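Local coordinates for cytoplasmic export protein 1 (Saccharomyces cerevisiae, PDB 3VWA), which takes part in nuclear tRNA export, binding tRNA and possibly collecting it from export receptors at the nuclear pore for delivery to the translation machinery, at residues L111-L116 and S197-S202; I460-F465 and A497-T502. One frame throughout, in Å; residues are numbered along the deposited sequence.

Contact 1: L111-L116 and S197-S202; sequences LGISQL and SLMAPS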
loop_
_atom_site.group_PDB
_atom_site.type_symbol
_atom_site.label_atom_id
_atom_site.label_comp_id
_atom_site.label_asym_id
_atom_site.label_seq_id
_atom_site.Cartn_x
_atom_site.Cartn_y
_atom_site.Cartn_z
ATOM N N LEU A 111 -9.820 11.414 14.550
ATOM C CA LEU A 111 -8.386 11.238 14.821
ATOM C C LEU A 111 -7.569 12.449 14.359
ATOM O O LEU A 111 -6.762 12.955 15.113
ATOM C CB LEU A 111 -7.879 9.944 14.188
ATOM C CG LEU A 111 -6.607 9.228 14.716
ATOM C CD1 LEU A 111 -5.561 9.155 13.636
ATOM C CD2 LEU A 111 -6.017 9.732 16.033
ATOM N N GLY A 112 -7.835 12.973 13.162
ATOM C CA GLY A 112 -7.058 14.135 12.685
ATOM C C GLY A 112 -7.339 15.354 13.527
ATOM O O GLY A 112 -6.445 16.105 13.929
ATOM N N ILE A 113 -8.605 15.532 13.859
ATOM C CA ILE A 113 -8.987 16.645 14.740
ATOM C C ILE A 113 -8.257 16.548 16.069
ATOM O O ILE A 113 -7.815 17.560 16.607
ATOM C CB ILE A 113 -10.506 16.649 14.975
ATOM C CG1 ILE A 113 -11.195 17.166 13.697
ATOM C CG2 ILE A 113 -10.883 17.521 16.151
ATOM C CD1 ILE A 113 -12.709 16.965 13.731
ATOM N N SER A 114 -8.127 15.332 16.587
ATOM C CA SER A 114 -7.386 15.122 17.848
ATOM C C SER A 114 -5.875 15.485 17.702
ATOM O O SER A 114 -5.253 15.992 18.650
ATOM C CB SER A 114 -7.591 13.719 18.415
ATOM O OG SER A 114 -6.814 12.702 17.779
ATOM N N GLN A 115 -5.311 15.303 16.505
ATOM C CA GLN A 115 -3.933 15.670 16.281
ATOM C C GLN A 115 -3.789 17.193 16.231
ATOM O O GLN A 115 -2.823 17.737 16.757
ATOM C CB GLN A 115 -3.409 15.012 15.006
ATOM C CG GLN A 115 -3.213 13.510 15.142
ATOM C CD GLN A 115 -3.265 12.797 13.821
ATOM O OE1 GLN A 115 -3.560 13.397 12.782
ATOM N NE2 GLN A 115 -2.967 11.497 13.840
ATOM N N LEU A 116 -4.786 17.880 15.661
ATOM C CA LEU A 116 -4.765 19.337 15.568
ATOM C C LEU A 116 -4.922 19.949 16.967
ATOM O O LEU A 116 -4.310 20.971 17.266
ATOM C CB LEU A 116 -5.896 19.833 14.650
ATOM C CG LEU A 116 -5.836 19.484 13.177
ATOM C CD1 LEU A 116 -6.975 20.213 12.496
ATOM C CD2 LEU A 116 -4.525 19.928 12.516
ATOM N N SER A 197 -16.023 22.725 8.865
ATOM C CA SER A 197 -15.692 22.445 7.459
ATOM C C SER A 197 -15.278 20.979 7.267
ATOM O O SER A 197 -15.507 20.415 6.208
ATOM C CB SER A 197 -14.586 23.358 6.913
ATOM O OG SER A 197 -14.723 24.682 7.386
ATOM N N LEU A 198 -14.663 20.384 8.288
ATOM C CA LEU A 198 -14.253 18.980 8.241
ATOM C C LEU A 198 -15.429 18.025 8.294
ATOM O O LEU A 198 -15.398 16.975 7.650
ATOM C CB LEU A 198 -13.295 18.660 9.402
ATOM C CG LEU A 198 -11.869 19.191 9.139
ATOM C CD1 LEU A 198 -10.992 19.330 10.373
ATOM C CD2 LEU A 198 -11.163 18.334 8.087
HETATM N N MSE A 199 -16.468 18.400 9.052
HETATM C CA MSE A 199 -17.549 17.493 9.422
HETATM C C MSE A 199 -18.849 18.210 9.176
HETATM O O MSE A 199 -19.197 19.107 9.951
HETATM C CB MSE A 199 -17.440 17.308 10.939
HETATM C CG MSE A 199 -17.450 15.883 11.470
HETATM SE SE MSE A 199 -16.391 15.785 13.159
HETATM C CE MSE A 199 -15.860 13.926 12.874
ATOM N N ALA A 200 -19.572 17.852 8.104
ATOM C CA ALA A 200 -20.929 18.395 7.831
ATOM C C ALA A 200 -21.942 18.126 8.988
ATOM O O ALA A 200 -21.854 17.086 9.658
ATOM C CB ALA A 200 -21.457 17.865 6.491
ATOM N N PRO A 201 -22.896 19.062 9.235
ATOM C CA PRO A 201 -23.820 18.978 10.403
ATOM C C PRO A 201 -24.572 17.654 10.621
ATOM O O PRO A 201 -25.019 17.397 11.745
ATOM C CB PRO A 201 -24.809 20.127 10.156
ATOM C CG PRO A 201 -24.006 21.132 9.391
ATOM C CD PRO A 201 -23.100 20.324 8.487
ATOM N N SER A 202 -24.714 16.838 9.571
ATOM C CA SER A 202 -25.252 15.472 9.710
ATOM C C SER A 202 -24.192 14.388 10.021
ATOM O O SER A 202 -24.540 13.233 10.275
ATOM C CB SER A 202 -26.112 15.087 8.494
ATOM O OG SER A 202 -27.498 15.329 8.755
#
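I113, in the middle of a helix, faces L198 at the very end of another, and their CA atoms, 8.7 Å apart, are the nearest CA pair between the two segments. The contact illustrates how one isoleucine can serve a helix and the loop that follows it. With CG1 beside the backbone N (chi1 -74°), the longer branch of I113 reaches across, and its two carbons take different partners. CG1 meets CD1 of L198 at 4.0 Å, the two side chains sliding past one another in opposite directions. One atom further on, CD1 of I113 lies 3.9 Å from SE of M199, a selenomethionine whose chain runs slantwise to the isoleucine. M199 is the first residue to abandon helical backbone angles, and its side chain leaves the backbone toward I113 and runs out extended beyond CG. All three residues are buried and the contact is purely apolar. Helices 106-122 and 186-198 probably correspond to αE and αF of a kinase C-lobe. M199 also packs on V109 and E110, in the preceding turn of helix 106-122; around the pair, L198 leans on F94, W96 and W144, and L111 and Q115 touch helix 239-248, while Q115 OE1 accepts from W144 N on strand 144-146.

Contact 2: I460-F465 and A497-T502; sequences ILATAF and ANKILT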
loop_
_atom_site.group_PDB
_atom_site.type_symbol
_atom_site.label_atom_id
_atom_site.label_comp_id
_atom_site.label_asym_id
_atom_site.label_seq_id
_atom_site.Cartn_x
_atom_site.Cartn_y
_atom_site.Cartn_z
ATOM N N ILE A 460 7.130 -33.807 -25.425
ATOM C CA ILE A 460 6.672 -33.505 -24.086
ATOM C C ILE A 460 5.185 -33.749 -23.853
ATOM O O ILE A 460 4.783 -34.374 -22.861
ATOM C CB ILE A 460 7.031 -32.051 -23.762
ATOM C CG1 ILE A 460 8.557 -31.946 -23.604
ATOM C CG2 ILE A 460 6.233 -31.555 -22.550
ATOM C CD1 ILE A 460 9.011 -30.504 -23.517
ATOM N N LEU A 461 4.362 -33.275 -24.772
ATOM C CA LEU A 461 2.936 -33.476 -24.591
ATOM C C LEU A 461 2.547 -34.945 -24.739
ATOM O O LEU A 461 1.792 -35.496 -23.880
ATOM C CB LEU A 461 2.127 -32.591 -25.568
ATOM C CG LEU A 461 2.204 -31.083 -25.241
ATOM C CD1 LEU A 461 1.693 -30.187 -26.372
ATOM C CD2 LEU A 461 1.581 -30.747 -23.869
ATOM N N ALA A 462 3.034 -35.584 -25.815
ATOM C CA ALA A 462 2.644 -36.997 -26.079
ATOM C C ALA A 462 3.014 -37.854 -24.910
ATOM O O ALA A 462 2.218 -38.705 -24.492
ATOM C CB ALA A 462 3.237 -37.570 -27.365
ATOM N N THR A 463 4.227 -37.641 -24.382
ATOM C CA THR A 463 4.707 -38.440 -23.238
ATOM C C THR A 463 3.856 -38.218 -21.954
ATOM O O THR A 463 3.540 -39.155 -21.219
ATOM C CB THR A 463 6.178 -38.108 -22.876
ATOM O OG1 THR A 463 7.021 -38.180 -24.038
ATOM C CG2 THR A 463 6.694 -39.064 -21.783
ATOM N N ALA A 464 3.549 -36.970 -21.658
ATOM C CA ALA A 464 2.785 -36.652 -20.465
ATOM C C ALA A 464 1.363 -37.204 -20.566
ATOM O O ALA A 464 0.822 -37.709 -19.571
ATOM C CB ALA A 464 2.763 -35.138 -20.250
ATOM N N PHE A 465 0.750 -37.101 -21.753
ATOM C CA PHE A 465 -0.615 -37.613 -21.941
ATOM C C PHE A 465 -0.697 -39.154 -21.924
ATOM O O PHE A 465 -1.637 -39.741 -21.396
ATOM C CB PHE A 465 -1.184 -37.111 -23.273
ATOM C CG PHE A 465 -1.451 -35.628 -23.325
ATOM C CD1 PHE A 465 -2.006 -34.950 -22.243
ATOM C CD2 PHE A 465 -1.203 -34.918 -24.485
ATOM C CE1 PHE A 465 -2.280 -33.578 -22.308
ATOM C CE2 PHE A 465 -1.491 -33.571 -24.555
ATOM C CZ PHE A 465 -2.026 -32.898 -23.467
ATOM N N ALA A 497 -0.442 -37.891 -37.262
ATOM C CA ALA A 497 -0.230 -39.116 -38.009
ATOM C C ALA A 497 0.976 -39.932 -37.558
ATOM O O ALA A 497 0.909 -41.173 -37.583
ATOM C CB ALA A 497 -0.042 -38.744 -39.473
ATOM N N ASN A 498 2.066 -39.243 -37.191
ATOM C CA ASN A 498 3.314 -39.888 -36.751
ATOM C C ASN A 498 3.098 -40.443 -35.356
ATOM O O ASN A 498 3.798 -41.347 -34.965
ATOM C CB ASN A 498 4.462 -38.854 -36.536
ATOM C CG ASN A 498 5.283 -38.545 -37.796
ATOM O OD1 ASN A 498 4.749 -38.339 -38.914
ATOM N ND2 ASN A 498 6.624 -38.485 -37.607
ATOM N N LYS A 499 2.226 -39.820 -34.559
ATOM C CA LYS A 499 2.350 -39.997 -33.108
ATOM C C LYS A 499 1.083 -39.883 -32.273
ATOM O O LYS A 499 0.766 -40.765 -31.490
ATOM C CB LYS A 499 3.374 -38.967 -32.591
ATOM C CG LYS A 499 3.628 -39.021 -31.088
ATOM C CD LYS A 499 4.704 -38.015 -30.717
ATOM C CE LYS A 499 6.075 -38.476 -31.228
ATOM N NZ LYS A 499 7.098 -38.138 -30.202
ATOM N N ILE A 500 0.357 -38.773 -32.406
ATOM C CA ILE A 500 -0.784 -38.479 -31.480
ATOM C C ILE A 500 -1.976 -39.465 -31.592
ATOM O O ILE A 500 -2.666 -39.766 -30.559
ATOM C CB ILE A 500 -1.265 -37.001 -31.672
ATOM C CG1 ILE A 500 -0.076 -36.028 -31.629
ATOM C CG2 ILE A 500 -2.249 -36.597 -30.620
ATOM C CD1 ILE A 500 0.784 -36.216 -30.400
ATOM N N LEU A 501 -2.235 -39.994 -32.800
ATOM C CA LEU A 501 -3.358 -40.964 -32.953
ATOM C C LEU A 501 -3.302 -42.130 -31.989
ATOM O O LEU A 501 -4.311 -42.456 -31.395
ATOM C CB LEU A 501 -3.482 -41.522 -34.366
ATOM C CG LEU A 501 -3.704 -40.501 -35.482
ATOM C CD1 LEU A 501 -3.811 -41.250 -36.797
ATOM C CD2 LEU A 501 -4.975 -39.673 -35.206
ATOM N N THR A 502 -2.117 -42.729 -31.848
ATOM C CA THR A 502 -1.869 -43.816 -30.934
ATOM C C THR A 502 -1.656 -43.422 -29.465
ATOM O O THR A 502 -1.605 -44.295 -28.586
ATOM C CB THR A 502 -0.714 -44.721 -31.443
ATOM O OG1 THR A 502 0.409 -43.926 -31.849
ATOM C CG2 THR A 502 -1.139 -45.515 -32.619
#
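A462 and K499 show how a small residue on one helix of a HEAT-type solenoid can serve as the bed for a long chain from another. K499 lies in the HEAT repeat spanning 494-530, on helix 493-504, and A462 sits on helix 454-469. From CB, which points toward the opposite helix, the lysine runs straight at first: CG is anti to the backbone N (chi1 -180°) and the next torsion is also extended. CG thus comes within 4.0 Å of A462 CB, and CD closes to 3.7 Å from the same methyl. The chain bends at chi3 (-71°), taking CE off the methyl, and again at chi4, which brings NZ to N459, whose OD1 accepts a hydrogen bond from it one turn before T463. The aliphatic part thereby packs while the charged end has a polar partner on the helix that carries A462. I500 approaches A462 differently. Its CB does not aim at the other helix, but the folded outer torsion swings CD1 to 4.1 Å from A462 CB. Behind this, I500 rests on L484 of helix 474-487 and Y526 of helix 513-536, and V503 adds to the cover over A462 and F465. Helix 493-504 makes a wider, pi-type turn at 497-500; just beyond, T502 OG1 donates to K499 O at 3.2 Å, from 36° above the carbonyl plane.

The two contacts belong to different architectures joined in one chain, and no helix or strand is common to them. Contact 1 comes first in sequence, within the N-terminal kinase-like domain, and is complete before contact 2 opens in the helical HEAT-repeat part toward the C-terminal end. Their centres are 70 Å apart, on opposite sides of the centre of the chain, and their nearest atoms about 55 Å. Between the segments of contact 1 lie 80 residues, 32 helical and 10 in strands; between those of contact 2 lie 31, including helix 474-487, so it joins alternate helices of the solenoid. Contact 1 therefore ties together distant parts of a compact domain, contact 2 near neighbours of an extended array.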